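Local coordinates for G-protein interacting protein 1 (Dictyostelium discoideum, PDB 5Z1N) that probably sequesters heterotrimeric G proteins in the cytosol by binding them, its C-terminal helical domain enclosing a phospholipid, at residues K7-E12 against I44-F49; P11-E16 against N159-I164; R78-Y83 against D149-L154. All blocks are in the same frame, centred on the assembly; numbering follows the deposited sequence.

Contact 1 (K7-E12 against I44-F49); sequences KKLIPE and ILIKVF. With PEF (di-palmitoyl-3-sn-phosphatidylethanolamine), chain B.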
# COMPACT_ATOMS: atom_id res chain seq x y z
N LYS A 7 -0.63 15.21 6.68
CA LYS A 7 -0.69 14.30 7.81
C LYS A 7 -1.85 14.63 8.74
O LYS A 7 -2.45 13.72 9.32
CB LYS A 7 0.63 14.31 8.58
CG LYS A 7 1.78 13.68 7.81
CD LYS A 7 2.99 13.44 8.69
CE LYS A 7 4.10 12.77 7.90
NZ LYS A 7 5.25 12.35 8.76
N LYS A 8 -2.19 15.91 8.91
CA LYS A 8 -3.36 16.20 9.73
C LYS A 8 -4.68 15.93 9.01
O LYS A 8 -5.74 16.03 9.63
CB LYS A 8 -3.32 17.64 10.26
CG LYS A 8 -3.45 18.75 9.23
CD LYS A 8 -2.68 19.99 9.69
CE LYS A 8 -3.41 21.28 9.33
NZ LYS A 8 -2.59 22.48 9.64
N LEU A 9 -4.64 15.57 7.73
CA LEU A 9 -5.83 15.13 7.02
C LEU A 9 -6.07 13.63 7.08
O LEU A 9 -7.05 13.14 6.51
CB LEU A 9 -5.77 15.58 5.56
CG LEU A 9 -5.95 17.08 5.33
CD1 LEU A 9 -5.80 17.43 3.86
CD2 LEU A 9 -7.30 17.54 5.86
N ILE A 10 -5.20 12.86 7.73
CA ILE A 10 -5.50 11.45 7.99
C ILE A 10 -5.32 11.19 9.48
O ILE A 10 -4.49 11.83 10.14
CB ILE A 10 -4.62 10.51 7.15
CG1 ILE A 10 -3.16 10.61 7.54
CG2 ILE A 10 -4.82 10.77 5.65
CD1 ILE A 10 -2.37 9.38 7.21
N PRO A 11 -6.08 10.26 10.07
CA PRO A 11 -6.03 10.06 11.52
C PRO A 11 -4.80 9.26 11.94
O PRO A 11 -4.04 8.74 11.12
CB PRO A 11 -7.32 9.29 11.80
CG PRO A 11 -7.57 8.53 10.55
CD PRO A 11 -7.11 9.42 9.43
N GLU A 12 -4.65 9.15 13.27
CA GLU A 12 -3.49 8.48 13.86
C GLU A 12 -3.31 7.06 13.33
O GLU A 12 -2.18 6.61 13.12
CB GLU A 12 -3.64 8.46 15.39
CG GLU A 12 -2.70 7.52 16.11
CD GLU A 12 -3.13 7.26 17.55
OE1 GLU A 12 -2.87 6.15 18.06
OE2 GLU A 12 -3.75 8.16 18.16
N ILE A 44 -1.59 10.77 -2.82
CA ILE A 44 -2.63 9.97 -3.47
C ILE A 44 -3.83 9.83 -2.54
O ILE A 44 -4.98 10.05 -2.95
CB ILE A 44 -2.07 8.60 -3.89
CG1 ILE A 44 -0.91 8.77 -4.87
CG2 ILE A 44 -3.18 7.74 -4.49
CD1 ILE A 44 -0.09 7.52 -5.03
N LEU A 45 -3.58 9.43 -1.29
CA LEU A 45 -4.67 9.25 -0.33
C LEU A 45 -5.47 10.53 -0.16
O LEU A 45 -6.71 10.52 -0.25
CB LEU A 45 -4.11 8.80 1.02
CG LEU A 45 -3.65 7.36 1.17
CD1 LEU A 45 -2.83 7.23 2.43
CD2 LEU A 45 -4.85 6.41 1.19
N ILE A 46 -4.78 11.64 0.10
CA ILE A 46 -5.45 12.92 0.32
C ILE A 46 -6.33 13.27 -0.88
O ILE A 46 -7.46 13.74 -0.71
CB ILE A 46 -4.42 14.03 0.61
CG1 ILE A 46 -3.78 13.82 1.98
CG2 ILE A 46 -5.06 15.41 0.50
CD1 ILE A 46 -4.72 13.26 3.02
N LYS A 47 -5.83 13.04 -2.10
CA LYS A 47 -6.63 13.37 -3.28
C LYS A 47 -7.87 12.49 -3.37
O LYS A 47 -8.98 12.99 -3.59
CB LYS A 47 -5.78 13.25 -4.54
CG LYS A 47 -6.42 13.87 -5.79
CD LYS A 47 -6.09 15.36 -5.93
CE LYS A 47 -6.13 15.82 -7.39
NZ LYS A 47 -6.07 17.30 -7.54
N VAL A 48 -7.70 11.17 -3.20
CA VAL A 48 -8.85 10.27 -3.28
C VAL A 48 -9.91 10.67 -2.25
O VAL A 48 -11.10 10.80 -2.57
CB VAL A 48 -8.41 8.81 -3.09
CG1 VAL A 48 -9.64 7.90 -3.05
CG2 VAL A 48 -7.47 8.39 -4.20
N PHE A 49 -9.49 10.86 -1.00
CA PHE A 49 -10.43 11.27 0.04
C PHE A 49 -11.08 12.60 -0.30
O PHE A 49 -12.27 12.82 -0.02
CB PHE A 49 -9.71 11.37 1.39
CG PHE A 49 -9.24 10.05 1.93
CD1 PHE A 49 -10.07 8.94 1.91
CD2 PHE A 49 -7.96 9.91 2.46
CE1 PHE A 49 -9.64 7.72 2.40
CE2 PHE A 49 -7.53 8.70 2.95
CZ PHE A 49 -8.37 7.60 2.93
C2 PEF B . -7.94 6.45 6.87
C1 PEF B . -9.34 6.64 6.29
N PEF B . -14.37 3.92 7.86
C3 PEF B . -7.98 5.78 8.23
C4 PEF B . -13.15 5.19 6.21
C5 PEF B . -14.50 4.60 6.59
C10 PEF B . -5.85 6.00 5.82
C11 PEF B . -5.03 5.36 4.72
C12 PEF B . -3.73 4.76 5.24
C13 PEF B . -3.15 3.87 4.14
C14 PEF B . -1.76 3.32 4.47
C15 PEF B . -1.44 2.20 3.49
C16 PEF B . -0.03 1.67 3.67
C17 PEF B . 0.16 0.31 2.99
C18 PEF B . -0.43 0.30 1.58
C19 PEF B . 0.43 -0.53 0.63
C20 PEF B . 0.75 -1.91 1.19
C21 PEF B . 2.25 -2.18 1.12
C22 PEF B . 2.61 -3.50 1.79
C23 PEF B . 4.10 -3.59 2.07
C24 PEF B . 4.47 -4.96 2.63
C25 PEF B . 5.92 -5.00 3.07
C30 PEF B . -7.16 3.45 8.06
C31 PEF B . -7.42 1.97 7.87
C32 PEF B . -7.03 1.56 6.45
C33 PEF B . -8.01 2.12 5.43
C34 PEF B . -7.32 2.31 4.08
C35 PEF B . -8.33 2.67 2.99
C36 PEF B . -7.66 3.42 1.84
C37 PEF B . -8.50 3.39 0.57
C38 PEF B . -7.90 4.30 -0.50
C39 PEF B . -7.69 3.55 -1.81
C40 PEF B . -7.13 4.46 -2.90
C41 PEF B . -5.77 5.05 -2.52
C42 PEF B . -4.71 3.97 -2.34
C43 PEF B . -3.33 4.60 -2.15
C44 PEF B . -2.25 3.55 -1.94
C45 PEF B . -0.88 4.18 -1.98
O4 PEF B . -5.37 6.83 6.56
O5 PEF B . -6.03 3.87 8.23
O2 PEF B . -7.23 5.59 5.98
O3 PEF B . -8.26 4.39 8.03
O1P PEF B . -12.22 8.33 8.00
O2P PEF B . -11.91 7.49 5.53
O3P PEF B . -10.28 6.80 7.34
O4P PEF B . -12.60 5.91 7.31
P PEF B . -11.79 7.26 7.01
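The carbonyl oxygen of K7 is gripped twice, by I10 N at 3.3 Å and, weakly, by the guanidinium of R15, and the turn these bonds help to close after helix 4-8 presents L9 and I10 to I46. No hydrogen bond crosses between the segments; the meeting is purely apolar, centred on the I46 CD1 methyl. I46 CD1 fits into the notch between L9 CB and I10 CG2, 3.6 Å from each, and the side chain of I46 runs at about a right angle to both. A chi2 of -35° brings that methyl toward the turn, although the bond from CA to CB of I46 points past it. Beyond it, I10 CG2 comes 4.3 Å from F49 CE2, obliquely to the ring.

F49 and I10 of this contact, with P11, L45 and I44, also line the phosphatidylethanolamine pocket. F49 CZ lies 3.6 Å from the glycerol carbon C1, and P11 CG is equally close to C3. L45 puts both methyls on one acyl chain, CD1 reaching C11 at 3.7 Å, while CD2 also approaches C41 of the other chain. With an alanine here, both methyls would go, probably opening a gap between the two acyl chains and leaving I18 without its leucine partner.

L9 remains at the surface, whereas L45 and I10 pack on I18 of helix 12-28, and I44 faces inward to helices 92-113 and 119-132.

Contact 2 (P11-E16 against N159-I164); sequences PEEGRE and NKYTQI. With PEF (di-palmitoyl-3-sn-phosphatidylethanolamine), chain B.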
# COMPACT_ATOMS: atom_id res chain seq x y z
N PRO A 11 -6.08 10.26 10.07
CA PRO A 11 -6.03 10.06 11.52
C PRO A 11 -4.80 9.26 11.94
O PRO A 11 -4.04 8.74 11.12
CB PRO A 11 -7.32 9.29 11.80
CG PRO A 11 -7.57 8.53 10.55
CD PRO A 11 -7.11 9.42 9.43
N GLU A 12 -4.65 9.15 13.27
CA GLU A 12 -3.49 8.48 13.86
C GLU A 12 -3.31 7.06 13.33
O GLU A 12 -2.18 6.61 13.12
CB GLU A 12 -3.64 8.46 15.39
CG GLU A 12 -2.70 7.52 16.11
CD GLU A 12 -3.13 7.26 17.55
OE1 GLU A 12 -2.87 6.15 18.06
OE2 GLU A 12 -3.75 8.16 18.16
N GLU A 13 -4.42 6.34 13.10
CA GLU A 13 -4.34 4.97 12.59
C GLU A 13 -3.61 4.92 11.24
O GLU A 13 -2.67 4.14 11.05
CB GLU A 13 -5.75 4.40 12.46
CG GLU A 13 -5.85 3.08 11.73
CD GLU A 13 -5.95 1.90 12.67
OE1 GLU A 13 -5.70 2.08 13.88
OE2 GLU A 13 -6.28 0.79 12.20
N GLY A 14 -4.04 5.77 10.30
CA GLY A 14 -3.38 5.80 9.00
C GLY A 14 -1.94 6.25 9.09
O GLY A 14 -1.06 5.70 8.41
N ARG A 15 -1.66 7.26 9.92
CA ARG A 15 -0.29 7.73 10.08
C ARG A 15 0.61 6.63 10.64
O ARG A 15 1.78 6.55 10.27
CB ARG A 15 -0.25 8.96 10.99
CG ARG A 15 -1.05 10.15 10.47
CD ARG A 15 -0.73 11.43 11.22
NE ARG A 15 -1.09 11.34 12.64
CZ ARG A 15 -2.21 11.84 13.16
NH1 ARG A 15 -3.08 12.47 12.39
NH2 ARG A 15 -2.45 11.70 14.46
N GLU A 16 0.07 5.78 11.52
CA GLU A 16 0.86 4.66 12.03
C GLU A 16 1.12 3.63 10.95
O GLU A 16 2.23 3.09 10.85
CB GLU A 16 0.14 4.03 13.23
CG GLU A 16 0.39 4.75 14.54
CD GLU A 16 1.66 4.29 15.22
OE1 GLU A 16 2.28 5.11 15.93
OE2 GLU A 16 2.04 3.12 15.05
N ASN A 159 -4.24 -6.78 8.28
CA ASN A 159 -5.10 -7.95 8.18
C ASN A 159 -6.41 -7.80 8.93
O ASN A 159 -7.27 -8.69 8.83
CB ASN A 159 -4.35 -9.20 8.65
CG ASN A 159 -3.94 -9.14 10.12
OD1 ASN A 159 -4.30 -8.22 10.85
ND2 ASN A 159 -3.18 -10.14 10.56
N LYS A 160 -6.59 -6.72 9.69
CA LYS A 160 -7.88 -6.47 10.32
C LYS A 160 -8.91 -5.99 9.31
O LYS A 160 -10.11 -6.08 9.58
CB LYS A 160 -7.73 -5.44 11.44
CG LYS A 160 -6.58 -5.69 12.40
CD LYS A 160 -6.71 -7.04 13.09
CE LYS A 160 -5.65 -7.21 14.18
NZ LYS A 160 -4.58 -8.18 13.80
N TYR A 161 -8.46 -5.50 8.15
CA TYR A 161 -9.32 -4.80 7.21
C TYR A 161 -9.71 -5.64 5.99
O TYR A 161 -10.38 -5.13 5.10
CB TYR A 161 -8.64 -3.52 6.73
CG TYR A 161 -8.47 -2.49 7.82
CD1 TYR A 161 -9.52 -1.64 8.17
CD2 TYR A 161 -7.27 -2.36 8.50
CE1 TYR A 161 -9.37 -0.70 9.16
CE2 TYR A 161 -7.11 -1.41 9.50
CZ TYR A 161 -8.17 -0.59 9.83
OH TYR A 161 -8.03 0.36 10.82
N THR A 162 -9.32 -6.92 5.95
CA THR A 162 -9.50 -7.70 4.73
C THR A 162 -10.96 -8.06 4.46
O THR A 162 -11.32 -8.30 3.30
CB THR A 162 -8.67 -8.98 4.79
OG1 THR A 162 -9.04 -9.73 5.95
CG2 THR A 162 -7.18 -8.64 4.86
N GLN A 163 -11.81 -8.11 5.49
CA GLN A 163 -13.17 -8.61 5.32
C GLN A 163 -14.22 -7.51 5.28
O GLN A 163 -15.39 -7.81 5.01
CB GLN A 163 -13.52 -9.59 6.45
CG GLN A 163 -12.48 -10.67 6.66
CD GLN A 163 -13.08 -11.98 7.10
OE1 GLN A 163 -13.22 -12.26 8.29
NE2 GLN A 163 -13.46 -12.81 6.13
N ILE A 164 -13.85 -6.26 5.53
CA ILE A 164 -14.78 -5.14 5.55
C ILE A 164 -14.31 -4.10 4.54
O ILE A 164 -13.10 -3.91 4.37
CB ILE A 164 -14.90 -4.53 6.96
CG1 ILE A 164 -15.83 -3.32 6.97
CG2 ILE A 164 -13.52 -4.14 7.49
CD1 ILE A 164 -15.88 -2.60 8.31
C2 PEF B . -7.94 6.45 6.87
C1 PEF B . -9.34 6.64 6.29
N PEF B . -14.37 3.92 7.86
C3 PEF B . -7.98 5.78 8.23
C4 PEF B . -13.15 5.19 6.21
C5 PEF B . -14.50 4.60 6.59
C10 PEF B . -5.85 6.00 5.82
C11 PEF B . -5.03 5.36 4.72
C12 PEF B . -3.73 4.76 5.24
C13 PEF B . -3.15 3.87 4.14
C14 PEF B . -1.76 3.32 4.47
C15 PEF B . -1.44 2.20 3.49
C16 PEF B . -0.03 1.67 3.67
C17 PEF B . 0.16 0.31 2.99
C18 PEF B . -0.43 0.30 1.58
C19 PEF B . 0.43 -0.53 0.63
C20 PEF B . 0.75 -1.91 1.19
C21 PEF B . 2.25 -2.18 1.12
C22 PEF B . 2.61 -3.50 1.79
C23 PEF B . 4.10 -3.59 2.07
C24 PEF B . 4.47 -4.96 2.63
C25 PEF B . 5.92 -5.00 3.07
C30 PEF B . -7.16 3.45 8.06
C31 PEF B . -7.42 1.97 7.87
C32 PEF B . -7.03 1.56 6.45
C33 PEF B . -8.01 2.12 5.43
C34 PEF B . -7.32 2.31 4.08
C35 PEF B . -8.33 2.67 2.99
C36 PEF B . -7.66 3.42 1.84
C37 PEF B . -8.50 3.39 0.57
C38 PEF B . -7.90 4.30 -0.50
C39 PEF B . -7.69 3.55 -1.81
C40 PEF B . -7.13 4.46 -2.90
C41 PEF B . -5.77 5.05 -2.52
C42 PEF B . -4.71 3.97 -2.34
C43 PEF B . -3.33 4.60 -2.15
C44 PEF B . -2.25 3.55 -1.94
C45 PEF B . -0.88 4.18 -1.98
O4 PEF B . -5.37 6.83 6.56
O5 PEF B . -6.03 3.87 8.23
O2 PEF B . -7.23 5.59 5.98
O3 PEF B . -8.26 4.39 8.03
O1P PEF B . -12.22 8.33 8.00
O2P PEF B . -11.91 7.49 5.53
O3P PEF B . -10.28 6.80 7.34
O4P PEF B . -12.60 5.91 7.31
P PEF B . -11.79 7.26 7.01
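E13, in the first turn of helix 12-28, and Y161, in the irregular segment after helix 151-158, face each other across a wide backbone gap, the nearest CA atoms, those of E13 and K160, being 12.2 Å apart. Two long side chains coming from opposite directions bridge it. E13 sets off with CG anti to the backbone N (chi1 170°) and then bends at chi2, which brings its carboxylate to the phenol end of Y161. OE2 arrives at the ring edge, near the ring plane, and the carboxylate is turned 74° from the ring. E13 OE2 and Y161 OH are modelled 2.3 Å apart, too close for a sound bond, so its nature is doubtful.

The bound phospholipid runs along one face of the Y161 ring, CZ lying 3.3 Å from the lipid carbon C31, while E13 CG passes 3.6 Å from the ester carbonyl oxygen O5. G14 CA approaches the other ester carbonyl, O4, to 3.3 Å; a side chain at this position would collide with that oxygen. In the loop, K160 NZ bonds to N159 OD1 at 3.0 Å and also to the S156 carbonyl, while N159 ND2 reaches D77 on helix 59-81.

The chemistry is thus split: the Y161 ring offers an apolar face to the start of an acyl chain, while E13 and G14 lie by the ester carbonyls; the E13–Y161 interaction itself remains doubtful.

Contact 3 (R78-Y83 against D149-L154); sequences RAFRYY and DDLFLL. With PEF (di-palmitoyl-3-sn-phosphatidylethanolamine), chain B.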
# COMPACT_ATOMS: atom_id res chain seq x y z
N ARG A 78 -1.44 -13.99 4.43
CA ARG A 78 -1.14 -15.41 4.25
C ARG A 78 0.36 -15.64 4.27
O ARG A 78 0.86 -16.50 5.01
CB ARG A 78 -1.75 -15.91 2.94
CG ARG A 78 -3.26 -15.88 2.90
CD ARG A 78 -3.78 -16.53 1.63
NE ARG A 78 -5.24 -16.51 1.55
CZ ARG A 78 -5.92 -16.87 0.47
NH1 ARG A 78 -5.28 -17.26 -0.62
NH2 ARG A 78 -7.25 -16.82 0.49
N ALA A 79 1.10 -14.83 3.50
CA ALA A 79 2.54 -15.03 3.45
C ALA A 79 3.17 -14.72 4.80
O ALA A 79 4.13 -15.39 5.21
CB ALA A 79 3.16 -14.17 2.36
N PHE A 80 2.61 -13.74 5.52
CA PHE A 80 3.19 -13.42 6.81
C PHE A 80 3.02 -14.55 7.80
O PHE A 80 3.77 -14.62 8.78
CB PHE A 80 2.58 -12.14 7.37
CG PHE A 80 3.24 -11.67 8.64
CD1 PHE A 80 4.54 -11.19 8.61
CD2 PHE A 80 2.58 -11.75 9.85
CE1 PHE A 80 5.16 -10.78 9.78
CE2 PHE A 80 3.20 -11.34 11.02
CZ PHE A 80 4.49 -10.85 10.98
N ARG A 81 2.07 -15.47 7.56
CA ARG A 81 1.96 -16.62 8.45
C ARG A 81 3.24 -17.45 8.42
O ARG A 81 3.58 -18.10 9.42
CB ARG A 81 0.75 -17.48 8.06
CG ARG A 81 0.57 -18.75 8.89
CD ARG A 81 1.16 -19.96 8.18
NE ARG A 81 1.00 -21.21 8.93
CZ ARG A 81 1.87 -21.66 9.82
NH1 ARG A 81 1.65 -22.81 10.44
NH2 ARG A 81 2.96 -20.96 10.10
N TYR A 82 3.98 -17.41 7.31
CA TYR A 82 5.22 -18.16 7.17
C TYR A 82 6.46 -17.29 7.35
O TYR A 82 7.57 -17.79 7.17
CB TYR A 82 5.26 -18.85 5.80
CG TYR A 82 4.05 -19.73 5.55
CD1 TYR A 82 3.98 -21.01 6.08
CD2 TYR A 82 2.97 -19.26 4.81
CE1 TYR A 82 2.87 -21.81 5.86
CE2 TYR A 82 1.86 -20.05 4.59
CZ TYR A 82 1.82 -21.33 5.12
OH TYR A 82 0.70 -22.11 4.90
N TYR A 83 6.29 -16.02 7.69
CA TYR A 83 7.44 -15.15 7.91
C TYR A 83 8.24 -15.65 9.10
O TYR A 83 7.72 -15.76 10.21
CB TYR A 83 7.00 -13.71 8.13
CG TYR A 83 8.14 -12.76 8.42
CD1 TYR A 83 9.02 -12.37 7.42
CD2 TYR A 83 8.34 -12.25 9.70
CE1 TYR A 83 10.07 -11.50 7.68
CE2 TYR A 83 9.38 -11.38 9.97
CZ TYR A 83 10.24 -11.01 8.96
OH TYR A 83 11.28 -10.15 9.23
N ASP A 149 12.51 -4.68 12.56
CA ASP A 149 11.98 -3.84 11.50
C ASP A 149 10.45 -3.85 11.44
O ASP A 149 9.87 -3.10 10.64
CB ASP A 149 12.58 -4.26 10.16
CG ASP A 149 14.09 -4.05 10.12
OD1 ASP A 149 14.81 -4.82 9.45
OD2 ASP A 149 14.56 -3.11 10.79
N ASP A 150 9.80 -4.70 12.24
CA ASP A 150 8.39 -4.55 12.60
C ASP A 150 7.47 -4.71 11.39
O ASP A 150 6.46 -4.01 11.25
CB ASP A 150 8.15 -3.21 13.30
CG ASP A 150 8.73 -3.17 14.70
OD1 ASP A 150 8.79 -4.24 15.35
OD2 ASP A 150 9.14 -2.08 15.16
N LEU A 151 7.79 -5.67 10.52
CA LEU A 151 6.80 -6.14 9.56
C LEU A 151 5.53 -6.61 10.28
O LEU A 151 4.42 -6.48 9.74
CB LEU A 151 7.39 -7.28 8.72
CG LEU A 151 6.50 -7.91 7.65
CD1 LEU A 151 6.13 -6.88 6.57
CD2 LEU A 151 7.20 -9.10 7.04
N PHE A 152 5.69 -7.13 11.50
CA PHE A 152 4.54 -7.60 12.27
C PHE A 152 3.53 -6.48 12.51
O PHE A 152 2.32 -6.71 12.42
CB PHE A 152 4.99 -8.19 13.61
CG PHE A 152 3.86 -8.40 14.58
CD1 PHE A 152 3.01 -9.49 14.45
CD2 PHE A 152 3.63 -7.50 15.62
CE1 PHE A 152 1.96 -9.69 15.33
CE2 PHE A 152 2.58 -7.69 16.50
CZ PHE A 152 1.74 -8.78 16.36
N LEU A 153 4.00 -5.28 12.83
CA LEU A 153 3.08 -4.18 13.08
C LEU A 153 2.28 -3.83 11.83
O LEU A 153 1.07 -3.60 11.90
CB LEU A 153 3.85 -2.95 13.58
CG LEU A 153 4.62 -3.16 14.89
CD1 LEU A 153 5.25 -1.85 15.35
CD2 LEU A 153 3.72 -3.73 15.96
N LEU A 154 2.95 -3.81 10.68
CA LEU A 154 2.27 -3.47 9.44
C LEU A 154 1.25 -4.54 9.06
O LEU A 154 0.08 -4.22 8.80
CB LEU A 154 3.29 -3.29 8.31
CG LEU A 154 2.66 -3.11 6.93
CD1 LEU A 154 1.77 -1.87 6.91
CD2 LEU A 154 3.72 -3.05 5.85
C2 PEF B . -7.94 6.45 6.87
C1 PEF B . -9.34 6.64 6.29
N PEF B . -14.37 3.92 7.86
C3 PEF B . -7.98 5.78 8.23
C4 PEF B . -13.15 5.19 6.21
C5 PEF B . -14.50 4.60 6.59
C10 PEF B . -5.85 6.00 5.82
C11 PEF B . -5.03 5.36 4.72
C12 PEF B . -3.73 4.76 5.24
C13 PEF B . -3.15 3.87 4.14
C14 PEF B . -1.76 3.32 4.47
C15 PEF B . -1.44 2.20 3.49
C16 PEF B . -0.03 1.67 3.67
C17 PEF B . 0.16 0.31 2.99
C18 PEF B . -0.43 0.30 1.58
C19 PEF B . 0.43 -0.53 0.63
C20 PEF B . 0.75 -1.91 1.19
C21 PEF B . 2.25 -2.18 1.12
C22 PEF B . 2.61 -3.50 1.79
C23 PEF B . 4.10 -3.59 2.07
C24 PEF B . 4.47 -4.96 2.63
C25 PEF B . 5.92 -5.00 3.07
C30 PEF B . -7.16 3.45 8.06
C31 PEF B . -7.42 1.97 7.87
C32 PEF B . -7.03 1.56 6.45
C33 PEF B . -8.01 2.12 5.43
C34 PEF B . -7.32 2.31 4.08
C35 PEF B . -8.33 2.67 2.99
C36 PEF B . -7.66 3.42 1.84
C37 PEF B . -8.50 3.39 0.57
C38 PEF B . -7.90 4.30 -0.50
C39 PEF B . -7.69 3.55 -1.81
C40 PEF B . -7.13 4.46 -2.90
C41 PEF B . -5.77 5.05 -2.52
C42 PEF B . -4.71 3.97 -2.34
C43 PEF B . -3.33 4.60 -2.15
C44 PEF B . -2.25 3.55 -1.94
C45 PEF B . -0.88 4.18 -1.98
O4 PEF B . -5.37 6.83 6.56
O5 PEF B . -6.03 3.87 8.23
O2 PEF B . -7.23 5.59 5.98
O3 PEF B . -8.26 4.39 8.03
O1P PEF B . -12.22 8.33 8.00
O2P PEF B . -11.91 7.49 5.53
O3P PEF B . -10.28 6.80 7.34
O4P PEF B . -12.60 5.91 7.31
P PEF B . -11.79 7.26 7.01
O HOH W 1 10.51 -7.47 10.71
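F80 and L151 bury the most surface here, sliding past one another in opposite directions between the end of helix 59-81 and the first turn of helix 151-158. F80 leaves its helix with CG anti to the backbone N (chi1 -174°), which carries the ring across to the facing helix. L151 CD2 meets this ring at its edge, close to the ring plane, 3.7 Å from F80 CD1. The same methyl also sits over the face of Y83, 3.8 Å from the ring centroid and 13° off the normal, a CH-pi contact; one leucine branch thus meets one ring over its face and the other at its edge.

F152 takes the far end of F80. F80 CZ lies 3.5 Å from F152 CA, and F80 CE2 meets the edge of the F152 ring, 3.9 Å from CD1. The phenyl group of F80 thus spans from the leucine to the helix backbone.

This all-helical domain belongs to the TNFAIP8-like family, whose helices enclose an elongated apolar cavity for lipid, and the contact stands by the tail end of the bound phospholipid. The second branch of L151, CD1, is 4.0 Å from C25, the terminal carbon of one acyl chain, and L154 CD2 comes within 3.8 Å of C24 just before it.

On the other flank a water links the segments, donating to Y83 OH and accepting from L151 N at 3.3 Å, so this backbone amide in the first turn of the helix has a partner. D150 occupies the N-cap position without a capping bond from its side chain, which instead forms a salt bridge with K23. W142 of helix 135-144 touches F80 and stacks edge-to-face with Y83, while V141 and I24 pack on L151.

Overall arrangement
The three contacts are spaced along one phospholipid: contact 1 by its glycerol and along one acyl chain as far as C43, contact 2 over its esters, contact 3 at the end of the other chain. Contacts 1 and 3 are partly buried and apolar, with aliphatic groups for the most part in contact 1 and aromatic rings with a leucine in contact 3. Contact 2 is a surface contact, smaller in area and formed by an acid and a phenol whose close approach is doubtful in the model. P11 and E12 are shared by contacts 1 and 2, while contact 3 is nested within the loop that contact 2 closes. Contacts 1 and 3 lie with centres about 25 Å apart.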